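Local coordinates for glutamate--tRNA ligase (Elizabethkingia anophelis, PDB 6B1Z), which probably attaches glutamate to its cognate tRNA at the expense of ATP, as a class I aminoacyl-tRNA synthetase, at residues Y138-R143 and M173-I178; Y111-F116 and L196-L201; F136-N139 and R145-N148; I184-F189 and E231-M236; T209-N214 and M236-L241. One frame throughout, in Å; residues are numbered along the deposited sequence. Where two conformers were deposited one is given.

Interaction 1: residues Y138-R143 and M173-I178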
# COMPACT_ATOMS: atom_id res chain seq x y z
N TYR A 138 10.28 -5.64 32.71
CA TYR A 138 9.71 -6.62 33.64
C TYR A 138 10.24 -7.99 33.22
O TYR A 138 9.83 -8.53 32.18
CB TYR A 138 8.19 -6.57 33.57
CG TYR A 138 7.44 -6.94 34.84
CD1 TYR A 138 7.63 -8.17 35.46
CD2 TYR A 138 6.52 -6.05 35.41
CE1 TYR A 138 6.93 -8.52 36.62
CE2 TYR A 138 5.81 -6.39 36.57
CZ TYR A 138 6.04 -7.62 37.17
OH TYR A 138 5.34 -7.94 38.31
N ASN A 139 11.18 -8.55 33.98
CA ASN A 139 11.92 -9.71 33.49
C ASN A 139 12.45 -10.50 34.69
O ASN A 139 12.09 -10.24 35.84
CB ASN A 139 13.05 -9.27 32.54
CG ASN A 139 14.09 -8.39 33.23
OD1 ASN A 139 14.08 -8.22 34.45
ND2 ASN A 139 14.99 -7.82 32.44
N TYR A 140 13.32 -11.47 34.41
CA TYR A 140 13.86 -12.30 35.49
C TYR A 140 14.54 -11.45 36.56
O TYR A 140 14.43 -11.74 37.75
CB TYR A 140 14.84 -13.33 34.92
CG TYR A 140 15.25 -14.35 35.95
CD1 TYR A 140 16.25 -14.07 36.86
CD2 TYR A 140 14.63 -15.60 36.01
CE1 TYR A 140 16.63 -14.99 37.81
CE2 TYR A 140 14.99 -16.53 36.97
CZ TYR A 140 16.00 -16.21 37.86
OH TYR A 140 16.40 -17.12 38.83
N GLU A 141 15.25 -10.39 36.14
CA GLU A 141 16.01 -9.56 37.07
C GLU A 141 15.13 -8.73 38.00
O GLU A 141 15.53 -8.47 39.14
CB GLU A 141 16.92 -8.62 36.28
CG GLU A 141 18.11 -9.30 35.62
CD GLU A 141 18.95 -8.33 34.82
OE1 GLU A 141 18.38 -7.36 34.25
OE2 GLU A 141 20.18 -8.52 34.77
N THR A 142 13.97 -8.28 37.52
CA THR A 142 13.14 -7.35 38.27
C THR A 142 11.89 -7.99 38.88
O THR A 142 11.26 -7.37 39.74
CB THR A 142 12.69 -6.17 37.39
OG1 THR A 142 11.95 -6.64 36.25
CG2 THR A 142 13.89 -5.36 36.88
N ARG A 143 11.52 -9.20 38.45
CA ARG A 143 10.21 -9.68 38.87
C ARG A 143 10.15 -9.91 40.38
O ARG A 143 9.09 -9.74 40.99
CB ARG A 143 9.81 -10.95 38.10
CG ARG A 143 10.57 -12.19 38.47
CD ARG A 143 9.92 -13.42 37.82
NE ARG A 143 10.19 -13.54 36.39
CZ ARG A 143 10.84 -14.56 35.83
NH1 ARG A 143 11.30 -15.56 36.60
NH2 ARG A 143 11.02 -14.59 34.52
N MET A 173 9.58 -15.72 31.69
CA MET A 173 10.73 -15.98 30.82
C MET A 173 11.70 -16.92 31.53
O MET A 173 12.08 -16.66 32.68
CB MET A 173 11.47 -14.69 30.47
CG MET A 173 11.14 -14.15 29.12
SD MET A 173 11.59 -15.28 27.77
CE MET A 173 10.44 -14.59 26.57
N PRO A 174 12.12 -18.01 30.88
CA PRO A 174 13.13 -18.90 31.47
C PRO A 174 14.42 -18.17 31.80
O PRO A 174 14.78 -17.18 31.16
CB PRO A 174 13.36 -19.95 30.36
CG PRO A 174 12.09 -19.95 29.56
CD PRO A 174 11.55 -18.53 29.61
N LEU A 175 15.12 -18.69 32.81
CA LEU A 175 16.46 -18.23 33.17
C LEU A 175 17.50 -18.77 32.18
O LEU A 175 17.64 -19.98 32.01
CB LEU A 175 16.79 -18.67 34.59
CG LEU A 175 18.22 -18.35 35.09
CD1 LEU A 175 18.48 -16.86 35.04
CD2 LEU A 175 18.45 -18.90 36.49
N ASP A 176 18.23 -17.85 31.53
CA ASP A 176 19.46 -18.18 30.80
C ASP A 176 19.29 -19.39 29.88
O ASP A 176 20.01 -20.39 29.96
CB ASP A 176 20.60 -18.40 31.80
CG ASP A 176 21.97 -18.52 31.14
OD1 ASP A 176 22.11 -18.15 29.96
OD2 ASP A 176 22.92 -19.01 31.81
N ARG A 177 18.31 -19.29 28.99
CA ARG A 177 18.02 -20.36 28.04
C ARG A 177 18.27 -19.83 26.64
O ARG A 177 17.85 -18.72 26.31
CB ARG A 177 16.58 -20.84 28.22
CG ARG A 177 16.23 -22.00 27.31
CD ARG A 177 14.82 -22.54 27.59
NE ARG A 177 14.40 -23.37 26.48
CZ ARG A 177 13.16 -23.84 26.33
NH1 ARG A 177 12.26 -23.60 27.27
NH2 ARG A 177 12.85 -24.57 25.27
N ILE A 178 18.95 -20.63 25.82
CA ILE A 178 19.21 -20.28 24.43
C ILE A 178 18.08 -20.83 23.56
O ILE A 178 17.83 -22.03 23.56
CB ILE A 178 20.57 -20.81 23.96
CG1 ILE A 178 21.68 -20.19 24.79
CG2 ILE A 178 20.76 -20.52 22.48
CD1 ILE A 178 23.03 -20.82 24.56
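L175 lays its side chain over the ring of Y140. CB begins at the rim, 3.7 Å from Y140 CE2. CG then rises to 4.1 Å from Y140 CZ and sends its two methyls different ways. CD1 stands almost directly above the middle of the ring, 3.8 Å from the centroid of Y140, which makes it a CH-pi contact. CD2 runs on past the ring and ends 3.6 Å from Y140 OH.

Deeper in, R143 supplies the polar half. Its NH2 donates to M173 O at 3.0 Å, with an N-H...O angle of 159°. The bond lies in the guanidinium plane and lands on a lone pair of the carbonyl, while the backbone at Y140 CA covers one guanidinium face. The arginine chain bends at chi3 (75°), which turns its flat end toward the 173-178 loop. Its NE makes a salt bridge to D198, whose other carboxylate oxygen accepts from M173 N. The contact thereby ties the loop between helices 119-131 and 154-162 to the link from strand 168-171 to strand 178-183 in the catalytic domain. The buried arginine divides its nitrogens between a carboxylate, which probably balances its charge, and a carbonyl, while the tyrosine-leucine pair adds an apolar layer nearer solvent.

Interaction 2: residues Y111-F116 and L196-L201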
# COMPACT_ATOMS: atom_id res chain seq x y z
N TYR A 111 4.98 -21.54 32.96
CA TYR A 111 5.31 -20.49 32.01
C TYR A 111 4.47 -19.24 32.19
O TYR A 111 4.63 -18.30 31.40
CB TYR A 111 5.15 -21.00 30.58
CG TYR A 111 6.24 -21.93 30.11
CD1 TYR A 111 6.04 -23.30 30.09
CD2 TYR A 111 7.47 -21.43 29.67
CE1 TYR A 111 7.04 -24.16 29.63
CE2 TYR A 111 8.47 -22.27 29.23
CZ TYR A 111 8.25 -23.64 29.21
OH TYR A 111 9.23 -24.49 28.76
N ALA A 112 3.59 -19.19 33.19
CA ALA A 112 2.73 -18.03 33.41
C ALA A 112 2.57 -17.76 34.90
O ALA A 112 2.62 -18.67 35.73
CB ALA A 112 1.35 -18.22 32.76
N TYR A 113 2.36 -16.48 35.23
CA TYR A 113 2.15 -16.09 36.61
C TYR A 113 1.26 -14.85 36.65
O TYR A 113 1.02 -14.20 35.62
CB TYR A 113 3.49 -15.87 37.33
CG TYR A 113 4.35 -14.70 36.87
CD1 TYR A 113 4.25 -13.47 37.50
CD2 TYR A 113 5.30 -14.84 35.85
CE1 TYR A 113 5.06 -12.41 37.13
CE2 TYR A 113 6.12 -13.76 35.47
CZ TYR A 113 5.98 -12.56 36.12
OH TYR A 113 6.77 -11.49 35.77
N LEU A 114 0.76 -14.53 37.84
CA LEU A 114 -0.15 -13.41 38.04
C LEU A 114 0.62 -12.19 38.53
O LEU A 114 1.51 -12.31 39.37
CB LEU A 114 -1.24 -13.76 39.06
CG LEU A 114 -1.90 -15.14 38.95
CD1 LEU A 114 -2.96 -15.30 40.03
CD2 LEU A 114 -2.49 -15.35 37.57
N ALA A 115 0.28 -11.01 38.00
CA ALA A 115 0.98 -9.79 38.38
C ALA A 115 -0.03 -8.71 38.73
O ALA A 115 -0.99 -8.49 37.99
CB ALA A 115 1.93 -9.31 37.28
N PHE A 116 0.19 -8.05 39.87
CA PHE A 116 -0.76 -7.13 40.47
C PHE A 116 -0.32 -5.67 40.39
O PHE A 116 -1.02 -4.80 40.93
CB PHE A 116 -1.01 -7.51 41.94
CG PHE A 116 -1.58 -8.89 42.12
CD1 PHE A 116 -0.75 -9.96 42.41
CD2 PHE A 116 -2.94 -9.12 42.02
CE1 PHE A 116 -1.27 -11.24 42.58
CE2 PHE A 116 -3.48 -10.39 42.20
CZ PHE A 116 -2.63 -11.45 42.47
N LEU A 196 15.05 -11.08 27.13
CA LEU A 196 13.62 -10.99 26.85
C LEU A 196 12.84 -10.69 28.12
O LEU A 196 13.35 -10.84 29.24
CB LEU A 196 13.13 -12.29 26.20
CG LEU A 196 13.91 -12.74 24.96
CD1 LEU A 196 13.39 -14.08 24.47
CD2 LEU A 196 13.83 -11.66 23.85
N ASP A 197 11.58 -10.28 27.97
CA ASP A 197 10.77 -9.79 29.07
C ASP A 197 9.59 -10.71 29.35
O ASP A 197 9.18 -11.51 28.49
CB ASP A 197 10.22 -8.39 28.77
CG ASP A 197 11.31 -7.40 28.42
OD1 ASP A 197 12.47 -7.64 28.81
OD2 ASP A 197 11.00 -6.38 27.77
N ASP A 198 9.04 -10.58 30.56
CA ASP A 198 7.87 -11.32 31.01
C ASP A 198 6.60 -10.65 30.46
O ASP A 198 5.84 -10.00 31.18
CB ASP A 198 7.80 -11.35 32.54
CG ASP A 198 8.92 -12.15 33.21
OD1 ASP A 198 9.67 -12.87 32.53
OD2 ASP A 198 9.01 -12.04 34.45
N LYS A 199 6.37 -10.82 29.15
CA LYS A 199 5.34 -10.04 28.49
C LYS A 199 3.96 -10.40 29.02
O LYS A 199 3.68 -11.54 29.38
CB LYS A 199 5.37 -10.25 26.97
CG LYS A 199 6.61 -9.64 26.29
CD LYS A 199 6.27 -9.01 24.92
CE LYS A 199 7.44 -8.15 24.39
NZ LYS A 199 8.07 -8.74 23.15
N VAL A 200 3.07 -9.40 29.02
CA VAL A 200 1.69 -9.62 29.42
C VAL A 200 1.00 -10.48 28.37
O VAL A 200 1.04 -10.17 27.17
CB VAL A 200 0.95 -8.30 29.61
CG1 VAL A 200 -0.54 -8.56 29.89
CG2 VAL A 200 1.56 -7.48 30.74
N LEU A 201 0.35 -11.54 28.83
CA LEU A 201 -0.42 -12.46 28.00
C LEU A 201 -1.91 -12.21 28.09
O LEU A 201 -2.61 -12.37 27.09
CB LEU A 201 -0.17 -13.91 28.40
CG LEU A 201 1.29 -14.34 28.35
CD1 LEU A 201 1.42 -15.78 28.81
CD2 LEU A 201 1.80 -14.17 26.92
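Y113 and D198 meet through a single short hydrogen bond: Y113 OH donates to D198 OD2 at 2.7 Å. The hydroxyl comes in on the anti side of the oxygen, 26° out of the carboxylate plane. R143 is the second partner of this oxygen, and such a pairing of hydroxyl and guanidinium would be expected to stabilise the negative charge.

Packing adds a little around this bond. The carboxylate lies at the edge of the tyrosine ring, with D198 OD2 3.5 Å from Y113 CE2, and the two planes are nearly perpendicular at 83°. D198 CB also comes to 3.4 Å from Y113 OH. On the tyrosine side, chi1 of 67° tucks the ring back over its own backbone and across toward the loop before strand 200-202. D198 itself is the centre of an inverse gamma turn, and its carbonyl receives R170 NH1.

R170 belongs to strand 168-171, the middle strand of a three-stranded antiparallel sheet whose outer members are 112-115 and 200-202, so the bond reaches over from one outer strand to the approach of the other. Helix 236-246 packs against L201 and Y111, while helix 154-162 receives L114 and F116.

Interaction 3: residues F136-N139 and R145-N148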
# COMPACT_ATOMS: atom_id res chain seq x y z
N PHE A 136 13.60 0.28 32.12
CA PHE A 136 12.99 -0.81 32.87
C PHE A 136 12.43 -1.88 31.93
O PHE A 136 11.82 -1.58 30.90
CB PHE A 136 11.87 -0.28 33.77
CG PHE A 136 10.98 -1.36 34.32
CD1 PHE A 136 11.46 -2.22 35.30
CD2 PHE A 136 9.68 -1.51 33.87
CE1 PHE A 136 10.65 -3.22 35.81
CE2 PHE A 136 8.88 -2.51 34.37
CZ PHE A 136 9.37 -3.36 35.35
N ALA A 137 12.66 -3.14 32.30
CA ALA A 137 12.02 -4.30 31.70
C ALA A 137 11.53 -5.21 32.81
O ALA A 137 12.27 -5.48 33.76
CB ALA A 137 12.97 -5.07 30.77
N TYR A 138 10.28 -5.64 32.71
CA TYR A 138 9.71 -6.62 33.64
C TYR A 138 10.24 -7.99 33.22
O TYR A 138 9.83 -8.53 32.18
CB TYR A 138 8.19 -6.57 33.57
CG TYR A 138 7.44 -6.94 34.84
CD1 TYR A 138 7.63 -8.17 35.46
CD2 TYR A 138 6.52 -6.05 35.41
CE1 TYR A 138 6.93 -8.52 36.62
CE2 TYR A 138 5.81 -6.39 36.57
CZ TYR A 138 6.04 -7.62 37.17
OH TYR A 138 5.34 -7.94 38.31
N ASN A 139 11.18 -8.55 33.98
CA ASN A 139 11.92 -9.71 33.49
C ASN A 139 12.45 -10.50 34.69
O ASN A 139 12.09 -10.24 35.84
CB ASN A 139 13.05 -9.27 32.54
CG ASN A 139 14.09 -8.39 33.23
OD1 ASN A 139 14.08 -8.22 34.45
ND2 ASN A 139 14.99 -7.82 32.44
N ARG A 145 11.22 -8.07 42.81
CA ARG A 145 10.98 -6.89 43.62
C ARG A 145 9.70 -6.16 43.23
O ARG A 145 9.44 -5.06 43.74
CB ARG A 145 12.17 -5.94 43.59
CG ARG A 145 12.53 -5.32 42.25
CD ARG A 145 13.79 -4.47 42.47
NE ARG A 145 14.55 -4.18 41.26
CZ ARG A 145 14.83 -2.95 40.83
NH1 ARG A 145 14.41 -1.89 41.50
NH2 ARG A 145 15.54 -2.79 39.72
N LEU A 146 8.88 -6.75 42.38
CA LEU A 146 7.59 -6.20 42.03
C LEU A 146 6.51 -7.01 42.75
O LEU A 146 6.80 -7.72 43.72
CB LEU A 146 7.46 -6.16 40.51
CG LEU A 146 8.40 -5.09 39.92
CD1 LEU A 146 8.59 -5.27 38.42
CD2 LEU A 146 7.87 -3.69 40.23
N ARG A 147 5.25 -6.89 42.31
CA ARG A 147 4.12 -7.45 43.05
C ARG A 147 3.42 -8.48 42.18
O ARG A 147 2.56 -8.14 41.36
CB ARG A 147 3.17 -6.35 43.51
CG ARG A 147 3.77 -5.48 44.64
CD ARG A 147 2.84 -4.34 45.12
NE ARG A 147 1.49 -4.80 45.42
CZ ARG A 147 1.14 -5.47 46.51
NH1 ARG A 147 2.05 -5.78 47.43
NH2 ARG A 147 -0.12 -5.84 46.69
N ASN A 148 3.77 -9.76 42.36
CA ASN A 148 3.26 -10.81 41.50
C ASN A 148 3.28 -12.13 42.27
O ASN A 148 3.74 -12.18 43.42
CB ASN A 148 4.09 -10.88 40.21
CG ASN A 148 5.56 -11.07 40.49
OD1 ASN A 148 5.95 -12.10 41.03
ND2 ASN A 148 6.37 -10.08 40.14
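Two groups grip Y138 OH. N148 ND2 donates to it at 3.0 Å with an N-H...O angle of 163°, close to the plane of the amide, and D117, which takes R147 N with its other carboxylate oxygen, forms a second hydrogen bond to the same hydroxyl through OD1. The amide and the tyrosine ring are tilted 55° to one another. N148 is itself well anchored: its ND2 also reaches R143 O, and its OD1 accepts from the backbone N atoms of I150 and S151, which fixes the amide the right way round to give its N-H to the tyrosine.

L146 lies over the ring. Its CD1 sits above one face, 3.6 Å from the centroid of Y138 and displaced toward the CE2 side of the rim, a CH-pi contact. The same methyl meets the edge of a second ring at 3.7 Å from F136 CZ, so one branch of the leucine serves two aromatics. One face of F136 lies against the backbone, with Y138 N 3.6 Å above its plane. L146 CB approaches Y138 OH to 3.5 Å.

Both segments belong to the loop between helices 119-131 and 154-162, and F136 and L146 also rest on I125 of the first helix. The chemistry is divided along the tyrosine: its hydroxyl is held by an amide and a carboxylate, while a ring face meets only a methyl of L146 from the other segment.

Interaction 4: residues I184-F189 and E231-M236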
# COMPACT_ATOMS: atom_id res chain seq x y z
N ILE A 184 12.06 -18.26 7.63
CA ILE A 184 12.16 -18.51 6.19
C ILE A 184 12.94 -17.40 5.49
O ILE A 184 13.73 -17.67 4.58
CB ILE A 184 10.74 -18.69 5.59
CG1 ILE A 184 10.15 -20.03 6.03
CG2 ILE A 184 10.79 -18.59 4.05
CD1 ILE A 184 8.63 -20.14 5.73
N ILE A 185 12.73 -16.15 5.89
CA ILE A 185 13.44 -15.02 5.27
C ILE A 185 14.81 -14.81 5.92
O ILE A 185 15.82 -14.64 5.23
CB ILE A 185 12.61 -13.73 5.37
CG1 ILE A 185 11.18 -13.92 4.84
CG2 ILE A 185 13.33 -12.58 4.65
CD1 ILE A 185 11.10 -14.01 3.37
N ARG A 186 14.83 -14.76 7.25
CA ARG A 186 16.00 -14.28 7.97
C ARG A 186 16.99 -15.38 8.32
O ARG A 186 18.11 -15.07 8.75
CB ARG A 186 15.57 -13.55 9.24
CG ARG A 186 14.76 -12.27 8.98
CD ARG A 186 15.62 -11.17 8.38
NE ARG A 186 16.54 -10.61 9.37
CZ ARG A 186 16.33 -9.48 10.03
NH1 ARG A 186 15.23 -8.77 9.80
NH2 ARG A 186 17.23 -9.05 10.92
N GLY A 187 16.62 -16.65 8.15
CA GLY A 187 17.53 -17.75 8.45
C GLY A 187 17.56 -18.12 9.93
O GLY A 187 16.65 -17.82 10.71
N LYS A 188 18.64 -18.79 10.31
CA LYS A 188 18.82 -19.29 11.67
C LYS A 188 19.50 -18.24 12.53
O LYS A 188 20.47 -17.60 12.10
CB LYS A 188 19.64 -20.58 11.68
CG LYS A 188 18.94 -21.77 11.03
CD LYS A 188 19.88 -22.95 10.93
CE LYS A 188 19.17 -24.16 10.36
NZ LYS A 188 20.11 -25.33 10.37
N PHE A 189 19.01 -18.10 13.75
CA PHE A 189 19.64 -17.22 14.73
C PHE A 189 19.21 -17.69 16.11
O PHE A 189 18.23 -18.43 16.26
CB PHE A 189 19.26 -15.74 14.49
CG PHE A 189 17.80 -15.46 14.64
CD1 PHE A 189 16.91 -15.73 13.60
CD2 PHE A 189 17.30 -14.90 15.81
CE1 PHE A 189 15.56 -15.45 13.74
CE2 PHE A 189 15.95 -14.62 15.95
CZ PHE A 189 15.08 -14.89 14.92
N GLU A 231 8.84 -6.02 12.41
CA GLU A 231 8.51 -5.44 13.71
C GLU A 231 8.17 -6.51 14.74
O GLU A 231 8.32 -6.27 15.95
CB GLU A 231 7.34 -4.43 13.59
CG GLU A 231 5.94 -5.01 13.35
CD GLU A 231 5.60 -5.18 11.88
OE1 GLU A 231 6.52 -5.04 11.04
OE2 GLU A 231 4.40 -5.42 11.57
N TRP A 232 7.74 -7.68 14.28
CA TRP A 232 7.42 -8.82 15.14
C TRP A 232 8.61 -9.71 15.44
O TRP A 232 8.51 -10.59 16.30
CB TRP A 232 6.34 -9.69 14.49
CG TRP A 232 5.00 -9.07 14.48
CD1 TRP A 232 4.39 -8.47 13.41
CD2 TRP A 232 4.06 -9.02 15.56
NE1 TRP A 232 3.14 -8.03 13.77
CE2 TRP A 232 2.91 -8.36 15.08
CE3 TRP A 232 4.09 -9.47 16.89
CZ2 TRP A 232 1.80 -8.12 15.88
CZ3 TRP A 232 2.97 -9.23 17.69
CH2 TRP A 232 1.84 -8.56 17.17
N LEU A 233 9.73 -9.54 14.73
CA LEU A 233 10.85 -10.46 14.91
C LEU A 233 11.39 -10.51 16.33
O LEU A 233 11.73 -11.62 16.79
CB LEU A 233 11.97 -10.13 13.91
CG LEU A 233 13.08 -11.18 13.79
CD1 LEU A 233 12.54 -12.53 13.33
CD2 LEU A 233 14.13 -10.66 12.80
N PRO A 234 11.48 -9.42 17.09
CA PRO A 234 11.98 -9.55 18.47
C PRO A 234 11.06 -10.35 19.37
O PRO A 234 11.51 -10.78 20.45
CB PRO A 234 12.10 -8.10 18.95
CG PRO A 234 12.27 -7.30 17.66
CD PRO A 234 11.36 -8.00 16.69
N SER A 235 9.80 -10.57 18.97
CA SER A 235 8.84 -11.37 19.73
C SER A 235 8.78 -12.83 19.29
O SER A 235 8.01 -13.61 19.87
CB SER A 235 7.44 -10.76 19.60
OG SER A 235 7.45 -9.43 20.10
N MET A 236 9.54 -13.21 18.26
CA MET A 236 9.45 -14.57 17.75
C MET A 236 9.84 -15.61 18.81
O MET A 236 9.21 -16.67 18.90
CB MET A 236 10.31 -14.71 16.50
CG MET A 236 10.16 -16.06 15.82
SD MET A 236 11.22 -16.16 14.36
CE MET A 236 11.05 -17.89 13.97
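L233 splits its two methyls between R186 and F189. CD2 stands over the centre of the R186 guanidinium, 3.7 Å from R186 NH1, while CD1 touches the end of the phenylalanine ring at 3.8 Å from F189 CZ. With CG anti to the backbone N (chi1 -168°), the leucine points its fork at both side chains. M236 brings its sulfur to the same ring atom, SD lying 4.1 Å from F189 CZ. This Met-aromatic contact is oblique, the sulfur being 5.3 Å from the centroid of F189.

The next shell sets these groups in place. R186 folds back at chi2 and chi3 (-70° and -72°), presenting a flat face to the leucine, and its NH1 forms a salt bridge to E230, just ahead of the 231-236 segment. M236 N donates to L233 O at 3.1 Å, joining the two apolar residues through the backbone where helix 236-246 begins.

Farther out, R186 lies in the connection of a beta hairpin, strands 178-183 and 187-192, where D183 OD1 accepts from the backbone N atoms of I185 and R186 and I184 O is a ligand of a magnesium ion. Since no hydrogen bond crosses between the segments, the join probably rests mainly on van der Waals contact: the flat face of the guanidinium, which makes no N-H bond in that direction, takes the methyl, while NH1 serves the glutamate.

Interaction 5: residues T209-N214 and M236-L241. With FMT (formic acid), chain N.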
# COMPACT_ATOMS: atom_id res chain seq x y z
N THR A 209 -3.59 -10.32 25.19
CA THR A 209 -2.84 -9.44 24.32
C THR A 209 -2.64 -10.12 22.97
O THR A 209 -2.87 -11.32 22.82
CB THR A 209 -1.48 -9.11 24.94
OG1 THR A 209 -0.71 -10.32 25.03
CG2 THR A 209 -1.66 -8.48 26.32
N TYR A 210 -2.17 -9.34 21.98
CA TYR A 210 -1.95 -9.87 20.64
C TYR A 210 -1.04 -11.10 20.66
O TYR A 210 -1.24 -12.05 19.90
CB TYR A 210 -1.31 -8.82 19.72
CG TYR A 210 -2.14 -7.60 19.38
CD1 TYR A 210 -3.53 -7.65 19.34
CD2 TYR A 210 -1.52 -6.40 19.07
CE1 TYR A 210 -4.27 -6.52 19.01
CE2 TYR A 210 -2.24 -5.28 18.75
CZ TYR A 210 -3.61 -5.34 18.72
OH TYR A 210 -4.32 -4.21 18.40
N HIS A 211 -0.02 -11.08 21.53
CA HIS A 211 0.93 -12.19 21.55
C HIS A 211 0.23 -13.51 21.82
O HIS A 211 0.46 -14.50 21.11
CB HIS A 211 1.99 -11.94 22.63
CG HIS A 211 2.86 -10.76 22.36
ND1 HIS A 211 3.74 -10.70 21.30
CD2 HIS A 211 3.01 -9.59 23.04
CE1 HIS A 211 4.38 -9.54 21.33
NE2 HIS A 211 3.96 -8.86 22.39
N PHE A 212 -0.61 -13.55 22.85
CA PHE A 212 -1.28 -14.79 23.25
C PHE A 212 -2.45 -15.10 22.33
O PHE A 212 -2.62 -16.26 21.92
CB PHE A 212 -1.73 -14.64 24.71
CG PHE A 212 -2.10 -15.94 25.40
CD1 PHE A 212 -1.47 -17.15 25.11
CD2 PHE A 212 -3.08 -15.93 26.39
CE1 PHE A 212 -1.82 -18.33 25.80
CE2 PHE A 212 -3.45 -17.09 27.08
CZ PHE A 212 -2.82 -18.29 26.78
N ALA A 213 -3.26 -14.09 22.00
CA ALA A 213 -4.37 -14.30 21.07
C ALA A 213 -3.90 -14.87 19.74
O ALA A 213 -4.55 -15.76 19.18
CB ALA A 213 -5.13 -12.99 20.84
N ASN A 214 -2.76 -14.38 19.23
CA ASN A 214 -2.34 -14.83 17.91
C ASN A 214 -1.82 -16.26 17.94
O ASN A 214 -2.07 -17.02 17.00
CB ASN A 214 -1.31 -13.88 17.31
CG ASN A 214 -1.94 -12.64 16.73
OD1 ASN A 214 -3.14 -12.64 16.41
ND2 ASN A 214 -1.17 -11.58 16.59
N MET A 236 9.54 -13.21 18.26
CA MET A 236 9.45 -14.57 17.75
C MET A 236 9.84 -15.61 18.81
O MET A 236 9.21 -16.67 18.90
CB MET A 236 10.31 -14.71 16.50
CG MET A 236 10.16 -16.06 15.82
SD MET A 236 11.22 -16.16 14.36
CE MET A 236 11.05 -17.89 13.97
N ALA A 237 10.89 -15.33 19.60
CA ALA A 237 11.28 -16.27 20.64
C ALA A 237 10.14 -16.49 21.64
O ALA A 237 9.83 -17.63 22.01
CB ALA A 237 12.54 -15.78 21.36
N LEU A 238 9.50 -15.40 22.08
CA LEU A 238 8.33 -15.53 22.94
C LEU A 238 7.26 -16.41 22.30
O LEU A 238 6.68 -17.28 22.95
CB LEU A 238 7.75 -14.15 23.25
CG LEU A 238 6.39 -14.16 23.97
CD1 LEU A 238 6.52 -14.75 25.39
CD2 LEU A 238 5.82 -12.76 24.01
N HIS A 239 6.97 -16.18 21.02
CA HIS A 239 5.90 -16.93 20.39
C HIS A 239 6.22 -18.41 20.33
O HIS A 239 5.35 -19.25 20.62
CB HIS A 239 5.63 -16.36 19.00
CG HIS A 239 5.20 -14.93 19.04
ND1 HIS A 239 5.33 -14.06 17.98
CD2 HIS A 239 4.66 -14.21 20.06
CE1 HIS A 239 4.87 -12.87 18.33
NE2 HIS A 239 4.44 -12.94 19.58
N VAL A 240 7.46 -18.75 19.98
CA VAL A 240 7.86 -20.16 19.95
C VAL A 240 7.76 -20.76 21.35
O VAL A 240 7.28 -21.89 21.51
CB VAL A 240 9.28 -20.28 19.35
CG1 VAL A 240 9.88 -21.66 19.60
CG2 VAL A 240 9.21 -19.98 17.85
N LEU A 241 8.14 -19.99 22.38
CA LEU A 241 8.02 -20.49 23.75
C LEU A 241 6.57 -20.67 24.17
O LEU A 241 6.26 -21.57 24.97
CB LEU A 241 8.75 -19.55 24.72
CG LEU A 241 10.27 -19.67 24.69
CD1 LEU A 241 10.88 -18.44 25.40
CD2 LEU A 241 10.69 -20.97 25.40
C FMT N . -1.63 -7.43 15.46
O1 FMT N . -2.44 -6.57 15.82
O2 FMT N . -1.86 -8.64 15.46
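H211 and H239 mark the closest approach of the two helical backbones, 210-214 and 236-241, with 7.0 Å between the CA atoms of these two residues. The imidazoles close the gap: H211 ND1 and H239 NE2 are hydrogen-bonded at 2.9 Å, nearly straight at 167°, and either nitrogen could be the donor. The rings meet rim to rim with planes 44° apart, each nitrogen lying close to the plane of its partner. R228 NH2 is bonded to H239 ND1, which fixes the far side of that ring.

L238 covers one face of H211. Its CD2 is 3.9 Å from H211 CG and 4.1 Å from the ring centroid of H211, a CH-pi contact displaced toward the rim. Strand 225-229 comes between the two helices in the chain and strand 252-256 follows them, a succession consistent with the Rossmann-type catalytic domain of class I synthetases. T209 occupies the N-cap position of the first helix, and its OG1 is tied back to V200 O.

One turn on from Y210, N214 faces a formate probably left from crystallisation. N214 ND2 donates to O2 of the formate at 3.2 Å, while O1 of the formate sits over the face of the Y210 ring. N214 OD1 is held by R49 and Q92.

Overall arrangement
All five contacts lie in the catalytic domain. Interactions 1, 2 and 3 cluster with centres about 10 Å apart; 1 and 3 share Y138 and N139, and both touch interaction 2, through D198 and Y113. Interactions 2 and 5 are buried and each has one short side-chain hydrogen bond, to a carboxylate in 2 and between two imidazoles in 5, there with a leucine methyl over the H211 ring. Interactions 1 and 3 are partly buried and combine a polar bond with a leucine methyl over a tyrosine. Interaction 4, beside the magnesium, has no hydrogen bond between its segments, only methyl, ring, sulfur and guanidinium-face packing. It shares M236 with interaction 5, whose helix 236-246 also packs on M173 and R177 of interaction 1.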